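Local coordinates for protein subtilase cytotoxin subunit A (Escherichia coli, PDB 2IY9) that cleaves the host endoplasmic reticulum chaperone BiP as the serine protease subunit of an AB5 toxin, which leads to ER stress and cell death, at residues 23-28 with 250-255; 35-40 with 325-330; 160-165 with 197-202. One frame throughout, in Å; residues are numbered along the deposited sequence.

The three contacts show how one subtilisin-like fold joins its parts by different chemistry. Contacts 1 and 2 secure successive short helices at the N-terminal end of the chain, one against an edge strand of the parallel sheet, the other against the C-terminal A2 helix; their centres lie about 18 Å apart and both are partly buried. Contact 3, buried and on the opposite side of the chain's centre, is nested in sequence inside the loops that the other two close. Contact 1 mixes a forked indole N-H with proline packing, contact 2 is carried by aliphatic groups, and contact 3 lays a tryptophan CB and a proline CB over an indole face by CH-pi contacts.

Contact 1. Residues 23-28 with 250-255; sequences KPWYFD and AAPGQN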
loop_
_atom_site.group_PDB
_atom_site.type_symbol
_atom_site.label_atom_id
_atom_site.label_comp_id
_atom_site.label_asym_id
_atom_site.label_seq_id
_atom_site.Cartn_x
_atom_site.Cartn_y
_atom_site.Cartn_z
ATOM N N LYS A 23 3.369 -2.770 20.640
ATOM C CA LYS A 23 2.322 -2.059 19.863
ATOM C C LYS A 23 1.303 -3.114 19.326
ATOM O O LYS A 23 0.954 -4.035 20.071
ATOM C CB LYS A 23 3.010 -1.180 18.813
ATOM C CG LYS A 23 4.055 -0.262 19.459
ATOM C CD LYS A 23 4.911 0.532 18.471
ATOM C CE LYS A 23 5.729 1.617 19.187
ATOM N NZ LYS A 23 6.465 1.122 20.399
ATOM N N PRO A 24 0.776 -2.978 18.094
ATOM C CA PRO A 24 0.072 -4.166 17.568
ATOM C C PRO A 24 0.974 -5.372 17.309
ATOM O O PRO A 24 2.187 -5.228 17.185
ATOM C CB PRO A 24 -0.531 -3.672 16.251
ATOM C CG PRO A 24 0.209 -2.435 15.914
ATOM C CD PRO A 24 0.669 -1.824 17.183
ATOM N N TRP A 25 0.360 -6.555 17.221
ATOM C CA TRP A 25 1.084 -7.813 17.021
ATOM C C TRP A 25 2.096 -7.782 15.885
ATOM O O TRP A 25 3.166 -8.381 15.986
ATOM C CB TRP A 25 0.092 -8.966 16.810
ATOM C CG TRP A 25 -0.635 -8.984 15.476
ATOM C CD1 TRP A 25 -1.884 -8.503 15.218
ATOM C CD2 TRP A 25 -0.157 -9.544 14.235
ATOM N NE1 TRP A 25 -2.218 -8.724 13.896
ATOM C CE2 TRP A 25 -1.175 -9.354 13.270
ATOM C CE3 TRP A 25 1.030 -10.178 13.849
ATOM C CZ2 TRP A 25 -1.046 -9.787 11.939
ATOM C CZ3 TRP A 25 1.165 -10.602 12.512
ATOM C CH2 TRP A 25 0.124 -10.413 11.584
ATOM N N TYR A 26 1.770 -7.073 14.805
ATOM C CA TYR A 26 2.602 -7.137 13.597
ATOM C C TYR A 26 3.917 -6.364 13.651
ATOM O O TYR A 26 4.800 -6.594 12.828
ATOM C CB TYR A 26 1.800 -6.782 12.336
ATOM C CG TYR A 26 1.076 -5.453 12.363
ATOM C CD1 TYR A 26 1.696 -4.285 11.903
ATOM C CD2 TYR A 26 -0.236 -5.364 12.824
ATOM C CE1 TYR A 26 1.023 -3.064 11.910
ATOM C CE2 TYR A 26 -0.928 -4.133 12.832
ATOM C CZ TYR A 26 -0.286 -2.996 12.371
ATOM O OH TYR A 26 -0.941 -1.784 12.377
ATOM N N PHE A 27 4.065 -5.472 14.630
ATOM C CA PHE A 27 5.335 -4.766 14.793
ATOM C C PHE A 27 6.490 -5.739 15.068
ATOM O O PHE A 27 7.468 -5.770 14.324
ATOM C CB PHE A 27 5.228 -3.674 15.865
ATOM C CG PHE A 27 4.705 -2.344 15.339
ATOM C CD1 PHE A 27 3.535 -2.274 14.580
ATOM C CD2 PHE A 27 5.372 -1.160 15.627
ATOM C CE1 PHE A 27 3.056 -1.042 14.098
ATOM C CE2 PHE A 27 4.896 0.073 15.150
ATOM C CZ PHE A 27 3.740 0.125 14.386
ATOM N N ASP A 28 6.357 -6.568 16.107
ATOM C CA ASP A 28 7.384 -7.570 16.389
ATOM C C ASP A 28 7.477 -8.614 15.265
ATOM O O ASP A 28 8.574 -9.050 14.899
ATOM C CB ASP A 28 7.136 -8.220 17.753
ATOM C CG ASP A 28 7.600 -7.343 18.919
ATOM O OD1 ASP A 28 8.181 -6.261 18.689
ATOM O OD2 ASP A 28 7.395 -7.741 20.079
ATOM N N ALA A 250 3.716 -10.737 0.648
ATOM C CA ALA A 250 2.638 -10.845 1.610
ATOM C C ALA A 250 3.024 -10.128 2.896
ATOM O O ALA A 250 4.195 -10.097 3.298
ATOM C CB ALA A 250 2.286 -12.313 1.876
ATOM N N ALA A 251 2.020 -9.553 3.542
ATOM C CA ALA A 251 2.245 -8.779 4.738
ATOM C C ALA A 251 1.127 -9.039 5.731
ATOM O O ALA A 251 0.068 -9.541 5.345
ATOM C CB ALA A 251 2.331 -7.301 4.380
ATOM N N PRO A 252 1.364 -8.735 7.021
ATOM C CA PRO A 252 0.313 -8.811 8.033
ATOM C C PRO A 252 -1.028 -8.253 7.542
ATOM O O PRO A 252 -1.101 -7.100 7.105
ATOM C CB PRO A 252 0.877 -7.954 9.165
ATOM C CG PRO A 252 2.357 -8.229 9.095
ATOM C CD PRO A 252 2.664 -8.329 7.605
ATOM N N GLY A 253 -2.071 -9.083 7.600
ATOM C CA GLY A 253 -3.393 -8.675 7.149
ATOM C C GLY A 253 -4.551 -9.336 7.877
ATOM O O GLY A 253 -5.608 -9.546 7.289
ATOM N N GLN A 254 -4.360 -9.636 9.157
ATOM C CA GLN A 254 -5.445 -10.183 9.994
ATOM C C GLN A 254 -5.447 -9.542 11.379
ATOM O O GLN A 254 -4.384 -9.331 11.957
ATOM C CB GLN A 254 -5.286 -11.693 10.127
ATOM C CG GLN A 254 -6.492 -12.395 10.713
ATOM C CD GLN A 254 -6.219 -13.853 10.925
ATOM O OE1 GLN A 254 -5.463 -14.226 11.815
ATOM N NE2 GLN A 254 -6.814 -14.692 10.091
ATOM N N ASN A 255 -6.641 -9.247 11.908
ATOM C CA ASN A 255 -6.765 -8.731 13.273
ATOM C C ASN A 255 -6.006 -7.408 13.354
ATOM O O ASN A 255 -5.132 -7.224 14.202
ATOM C CB ASN A 255 -6.197 -9.753 14.277
ATOM C CG ASN A 255 -6.510 -9.403 15.722
ATOM O OD1 ASN A 255 -7.545 -8.794 16.012
ATOM N ND2 ASN A 255 -5.627 -9.817 16.649
#
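The indole NE1 of Trp25 is the best-held polar atom, its single N-H shared between two backbone carbonyls. The stronger bond runs to Gln254 O, 3.0 Å from Trp25 NE1, which receives it nearly along its C=O axis; a weak one goes to Asn255 O at 3.3 Å from the same nitrogen. Both N-H···O angles are 135°, as expected of a forked donor, and both oxygens sit at the indole edge, near its plane. This forked grip favours one rotation of the ring. Trp25 CG takes the crowded position between backbone N and carbonyl carbon (chi1 72°), and Tyr26 does likewise. The far corner of the indole, Trp25 CH2, reaches Pro252 CB at 3.5 Å, and Tyr26 CB meets the same Pro252 CB at 3.5 Å, so two consecutive side chains converge obliquely on one proline carbon. Tyr26 CB also lies over one indole face. Gln223 bonds to Gln254 OE1 through its backbone N and to Asn255 ND2 through its OE1, while Gln254 NE2 pairs with His233 ND1. The contact pins helix 25-30 to the end of 249-252, an edge strand of the parallel sheet, with Ile277 of helix 271-288 and Ile256 of strand 256-259 packing alongside.

Contact 2. Residues 35-40 with 325-330; sequences TTMSLT and KAISMF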
loop_
_atom_site.group_PDB
_atom_site.type_symbol
_atom_site.label_atom_id
_atom_site.label_comp_id
_atom_site.label_asym_id
_atom_site.label_seq_id
_atom_site.Cartn_x
_atom_site.Cartn_y
_atom_site.Cartn_z
ATOM N N THR A 35 15.170 -0.207 17.464
ATOM C CA THR A 35 16.466 -0.042 16.791
ATOM C C THR A 35 16.327 0.065 15.272
ATOM O O THR A 35 17.120 0.749 14.624
ATOM C CB THR A 35 17.497 -1.152 17.149
ATOM O OG1 THR A 35 17.142 -2.379 16.509
ATOM C CG2 THR A 35 17.577 -1.376 18.649
ATOM N N THR A 36 15.326 -0.622 14.720
ATOM C CA THR A 36 14.983 -0.525 13.301
ATOM C C THR A 36 14.589 0.911 12.977
ATOM O O THR A 36 15.106 1.512 12.030
ATOM C CB THR A 36 13.829 -1.501 12.943
ATOM O OG1 THR A 36 14.297 -2.846 13.079
ATOM C CG2 THR A 36 13.329 -1.297 11.511
ATOM N N MET A 37 13.697 1.461 13.793
ATOM C CA MET A 37 13.167 2.808 13.578
ATOM C C MET A 37 14.212 3.901 13.784
ATOM O O MET A 37 14.132 4.965 13.166
ATOM C CB MET A 37 11.933 3.049 14.451
ATOM C CG MET A 37 10.802 2.079 14.158
ATOM S SD MET A 37 10.612 1.740 12.389
ATOM C CE MET A 37 9.927 3.298 11.812
ATOM N N SER A 38 15.198 3.620 14.639
ATOM C CA SER A 38 16.306 4.537 14.889
ATOM C C SER A 38 17.148 4.801 13.635
ATOM O O SER A 38 17.782 5.849 13.527
ATOM C CB SER A 38 17.193 3.991 16.012
ATOM O OG SER A 38 18.005 2.923 15.548
ATOM N N LEU A 39 17.128 3.855 12.694
ATOM C CA LEU A 39 17.867 3.955 11.433
ATOM C C LEU A 39 17.256 4.913 10.402
ATOM O O LEU A 39 17.910 5.257 9.413
ATOM C CB LEU A 39 18.024 2.566 10.792
ATOM C CG LEU A 39 18.573 1.417 11.642
ATOM C CD1 LEU A 39 18.680 0.150 10.817
ATOM C CD2 LEU A 39 19.922 1.781 12.245
ATOM N N THR A 40 16.004 5.312 10.615
ATOM C CA THR A 40 15.305 6.220 9.696
ATOM C C THR A 40 15.648 7.687 9.979
ATOM O O THR A 40 16.074 8.034 11.088
ATOM C CB THR A 40 13.765 6.025 9.737
ATOM O OG1 THR A 40 13.253 6.412 11.015
ATOM C CG2 THR A 40 13.387 4.566 9.471
ATOM N N LYS A 325 14.941 -6.046 8.070
ATOM C CA LYS A 325 15.890 -6.232 6.988
ATOM C C LYS A 325 15.749 -5.173 5.880
ATOM O O LYS A 325 16.759 -4.641 5.420
ATOM C CB LYS A 325 15.783 -7.657 6.429
ATOM C CG LYS A 325 16.905 -8.072 5.482
ATOM C CD LYS A 325 18.235 -8.273 6.202
ATOM C CE LYS A 325 19.274 -8.913 5.283
ATOM N NZ LYS A 325 19.297 -8.276 3.934
ATOM N N ALA A 326 14.516 -4.871 5.461
ATOM C CA ALA A 326 14.281 -3.835 4.446
ATOM C C ALA A 326 14.857 -2.478 4.850
ATOM O O ALA A 326 15.567 -1.839 4.069
ATOM C CB ALA A 326 12.782 -3.702 4.137
ATOM N N ILE A 327 14.540 -2.052 6.069
ATOM C CA ILE A 327 14.940 -0.735 6.558
ATOM C C ILE A 327 16.451 -0.713 6.808
ATOM O O ILE A 327 17.142 0.193 6.343
ATOM C CB ILE A 327 14.107 -0.287 7.790
ATOM C CG1 ILE A 327 12.659 0.009 7.355
ATOM C CG2 ILE A 327 14.756 0.939 8.487
ATOM C CD1 ILE A 327 11.638 0.051 8.486
ATOM N N SER A 328 16.953 -1.737 7.501
ATOM C CA SER A 328 18.394 -1.897 7.733
ATOM C C SER A 328 19.201 -1.842 6.432
ATOM O O SER A 328 20.130 -1.045 6.315
ATOM C CB SER A 328 18.678 -3.195 8.491
ATOM O OG SER A 328 20.039 -3.256 8.889
ATOM N N MET A 329 18.831 -2.664 5.452
ATOM C CA MET A 329 19.537 -2.699 4.160
ATOM C C MET A 329 19.507 -1.357 3.437
ATOM O O MET A 329 20.540 -0.858 2.977
ATOM C CB MET A 329 18.962 -3.783 3.240
ATOM C CG MET A 329 19.396 -5.214 3.564
ATOM S SD MET A 329 21.184 -5.476 3.759
ATOM C CE MET A 329 21.816 -5.099 2.121
ATOM N N PHE A 330 18.321 -0.778 3.316
ATOM C CA PHE A 330 18.193 0.451 2.557
ATOM C C PHE A 330 18.891 1.615 3.253
ATOM O O PHE A 330 19.602 2.387 2.611
ATOM C CB PHE A 330 16.726 0.791 2.296
ATOM C CG PHE A 330 16.546 1.855 1.263
ATOM C CD1 PHE A 330 16.591 1.537 -0.093
ATOM C CD2 PHE A 330 16.378 3.182 1.639
ATOM C CE1 PHE A 330 16.435 2.530 -1.061
ATOM C CE2 PHE A 330 16.223 4.181 0.679
ATOM C CZ PHE A 330 16.250 3.854 -0.671
#
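One turn of helix 34-38 and the residues that follow it lie against the A2 helix 323-331, the backbones coming closest at Thr36 and Ser328, whose CA atoms are 6.7 Å apart. Ile327 carries most of the contact, pointing toward the other segment; both of its branches touch Thr36, and CG2 also reaches Thr40. Its CG1 stands anti to the carbonyl carbon (chi1 -69°) and sends CD1 to the methyl of Thr36, with 3.7 Å between Ile327 CD1 and Thr36 CG2; the two side chains cross at about a right angle. The other branch, Ile327 CG2, rests 3.6 Å from Thr36 O and 4.0 Å from Thr40 CG2. Both threonines therefore turn a methyl to the isoleucine while their hydroxyls bond locally. Thr36 OG1 is paired with Gly31 O, whereas Thr40 OG1 donates to Met37 O at 2.7 Å, in the carbonyl plane. Met37 O accepts from Thr40 N as well, a double grip on one carbonyl that ties Thr40 back to Met37. Nearer the surface, Leu39 extends CD1 across the A2 backbone to within 3.7 Å of Ser328 CA. Met37 adds only a looser touch, its SD 4.4 Å from Ile327 CD1. The result is an aliphatic seam joining an N-terminal helix to the start of the A2 domain, the region that enters the central pore of the SubB pentamer. Helix 271-288 lines it through Ala284, which touches both Thr40 and Ile327, while helix 294-304 packs on the A2 helix through Lys325, Ala326 and Met329.

Contact 3. Residues 160-165 with 197-202; sequences SVWTEL and IWPAAY
A type I beta turn, Pro199 to Tyr202, entered through a cis peptide bond between Trp198 and Pro199, docks on the first turns of helix 160-172, one of the helices flanking the parallel sheet of this subtilisin-like alpha/beta fold. The contact is an aromatic one, built round the indole of Trp162, which the helix directs toward the turn. Two consecutive residues cover one face of that indole by CH-pi contacts. Trp198 CB stands 3.8 Å from the centroid of the five-membered ring of Trp162, and Pro199 CB stands 4.1 Å from the centroid of its six-membered ring. Each lies about 25° off the ring normal, and the two together span the length of the bicycle. The two indoles are nearly parallel, at 20°, but displaced so far that little of one covers the other: their five-membered rings are 5.1 Å apart between centroids. Trp198 instead lays its six-membered ring beside the root of Trp162, with Trp198 CE3 3.6 Å from Trp162 CB. Ala201 CB and Tyr202 N lie over one face of the Trp198 indole, so the turn folds back on its own tryptophan. Trp162 also touches Trp126 and Ile130 of helix 125-134, while Pro199 reaches Ile177 and Ala179 of strand 176-180, so that the pair bridges helices and sheet. The side chain of Pro199 is about 11 Å from those of Asp52 and Ser272, which are inferred to belong to the charge relay system. Next along the helix, Thr163 OG1 makes a weak hydrogen bond to Ala159 O, one turn back, and touches two rings by van der Waals contact, 3.9 Å from Trp198 CH2 and 4.1 Å from Tyr202 CD1, meeting the tyrosine at its edge.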
loop_
_atom_site.group_PDB
_atom_site.type_symbol
_atom_site.label_atom_id
_atom_site.label_comp_id
_atom_site.label_asym_id
_atom_site.label_seq_id
_atom_site.Cartn_x
_atom_site.Cartn_y
_atom_site.Cartn_z
ATOM N N SER A 160 -5.910 -0.585 -21.376
ATOM C CA SER A 160 -5.021 0.229 -22.173
ATOM C C SER A 160 -4.583 1.498 -21.466
ATOM O O SER A 160 -3.421 1.872 -21.561
ATOM C CB SER A 160 -5.702 0.584 -23.491
ATOM O OG SER A 160 -4.789 0.433 -24.561
ATOM N N VAL A 161 -5.506 2.157 -20.762
ATOM C CA VAL A 161 -5.173 3.399 -20.038
ATOM C C VAL A 161 -4.263 3.097 -18.840
ATOM O O VAL A 161 -3.276 3.795 -18.627
ATOM C CB VAL A 161 -6.431 4.205 -19.598
ATOM C CG1 VAL A 161 -6.029 5.511 -18.883
ATOM C CG2 VAL A 161 -7.305 4.545 -20.799
ATOM N N TRP A 162 -4.587 2.039 -18.085
ATOM C CA TRP A 162 -3.747 1.582 -16.977
ATOM C C TRP A 162 -2.350 1.149 -17.443
ATOM O O TRP A 162 -1.339 1.533 -16.859
ATOM C CB TRP A 162 -4.404 0.407 -16.248
ATOM C CG TRP A 162 -5.310 0.749 -15.086
ATOM C CD1 TRP A 162 -6.631 0.421 -14.957
ATOM C CD2 TRP A 162 -4.952 1.443 -13.881
ATOM N NE1 TRP A 162 -7.116 0.873 -13.755
ATOM C CE2 TRP A 162 -6.112 1.505 -13.076
ATOM C CE3 TRP A 162 -3.772 2.022 -13.408
ATOM C CZ2 TRP A 162 -6.123 2.130 -11.820
ATOM C CZ3 TRP A 162 -3.785 2.644 -12.163
ATOM C CH2 TRP A 162 -4.950 2.691 -11.385
ATOM N N THR A 163 -2.302 0.336 -18.493
ATOM C CA THR A 163 -1.043 -0.222 -18.969
ATOM C C THR A 163 -0.107 0.864 -19.522
ATOM O O THR A 163 1.105 0.831 -19.289
ATOM C CB THR A 163 -1.310 -1.361 -19.980
ATOM O OG1 THR A 163 -1.834 -2.493 -19.269
ATOM C CG2 THR A 163 -0.057 -1.771 -20.693
ATOM N N GLU A 164 -0.668 1.835 -20.236
ATOM C CA GLU A 164 0.128 2.971 -20.710
ATOM C C GLU A 164 0.733 3.741 -19.522
ATOM O O GLU A 164 1.938 4.030 -19.499
ATOM C CB GLU A 164 -0.724 3.898 -21.591
ATOM C CG GLU A 164 0.085 4.928 -22.402
ATOM C CD GLU A 164 0.568 6.118 -21.571
ATOM O OE1 GLU A 164 -0.176 6.572 -20.667
ATOM O OE2 GLU A 164 1.703 6.597 -21.816
ATOM N N LEU A 165 -0.104 4.048 -18.535
ATOM C CA LEU A 165 0.316 4.850 -17.374
ATOM C C LEU A 165 1.389 4.141 -16.554
ATOM O O LEU A 165 2.383 4.749 -16.160
ATOM C CB LEU A 165 -0.883 5.199 -16.481
ATOM C CG LEU A 165 -0.525 6.089 -15.284
ATOM C CD1 LEU A 165 -1.586 7.113 -14.994
ATOM C CD2 LEU A 165 -0.221 5.240 -14.046
ATOM N N ILE A 197 -8.396 -7.074 -9.876
ATOM C CA ILE A 197 -8.326 -5.695 -9.385
ATOM C C ILE A 197 -7.072 -4.987 -9.889
ATOM O O ILE A 197 -5.963 -5.525 -9.799
ATOM C CB ILE A 197 -8.420 -5.638 -7.839
ATOM C CG1 ILE A 197 -9.745 -6.252 -7.386
ATOM C CG2 ILE A 197 -8.313 -4.210 -7.342
ATOM C CD1 ILE A 197 -9.706 -6.869 -6.027
ATOM N N TRP A 198 -7.283 -3.788 -10.432
ATOM C CA TRP A 198 -6.227 -2.920 -10.951
ATOM C C TRP A 198 -5.911 -1.829 -9.915
ATOM O O TRP A 198 -6.818 -1.375 -9.233
ATOM C CB TRP A 198 -6.682 -2.287 -12.279
ATOM C CG TRP A 198 -6.605 -3.267 -13.424
ATOM C CD1 TRP A 198 -7.533 -4.217 -13.754
ATOM C CD2 TRP A 198 -5.535 -3.401 -14.373
ATOM N NE1 TRP A 198 -7.103 -4.936 -14.852
ATOM C CE2 TRP A 198 -5.881 -4.457 -15.248
ATOM C CE3 TRP A 198 -4.318 -2.731 -14.571
ATOM C CZ2 TRP A 198 -5.050 -4.860 -16.300
ATOM C CZ3 TRP A 198 -3.499 -3.123 -15.619
ATOM C CH2 TRP A 198 -3.860 -4.193 -16.463
ATOM N N PRO A 199 -4.636 -1.380 -9.820
ATOM C CA PRO A 199 -3.506 -1.740 -10.680
ATOM C C PRO A 199 -2.750 -3.020 -10.331
ATOM O O PRO A 199 -1.776 -3.333 -11.011
ATOM C CB PRO A 199 -2.555 -0.542 -10.528
ATOM C CG PRO A 199 -2.841 -0.008 -9.159
ATOM C CD PRO A 199 -4.250 -0.388 -8.796
ATOM N N ALA A 200 -3.172 -3.766 -9.308
ATOM C CA ALA A 200 -2.492 -5.039 -9.020
ATOM C C ALA A 200 -2.483 -5.978 -10.251
ATOM O O ALA A 200 -1.525 -6.722 -10.457
ATOM C CB ALA A 200 -3.107 -5.734 -7.808
ATOM N N ALA A 201 -3.528 -5.896 -11.077
ATOM C CA ALA A 201 -3.691 -6.782 -12.248
ATOM C C ALA A 201 -2.709 -6.487 -13.394
ATOM O O ALA A 201 -2.616 -7.264 -14.349
ATOM C CB ALA A 201 -5.113 -6.716 -12.757
ATOM N N TYR A 202 -1.991 -5.364 -13.298
ATOM C CA TYR A 202 -0.927 -5.057 -14.238
ATOM C C TYR A 202 -0.011 -6.271 -14.317
ATOM O O TYR A 202 0.479 -6.771 -13.290
ATOM C CB TYR A 202 -0.160 -3.800 -13.805
ATOM C CG TYR A 202 0.940 -3.356 -14.757
ATOM C CD1 TYR A 202 0.686 -3.173 -16.123
ATOM C CD2 TYR A 202 2.226 -3.089 -14.284
ATOM C CE1 TYR A 202 1.700 -2.756 -16.997
ATOM C CE2 TYR A 202 3.243 -2.672 -15.144
ATOM C CZ TYR A 202 2.967 -2.512 -16.501
ATOM O OH TYR A 202 3.963 -2.101 -17.350
#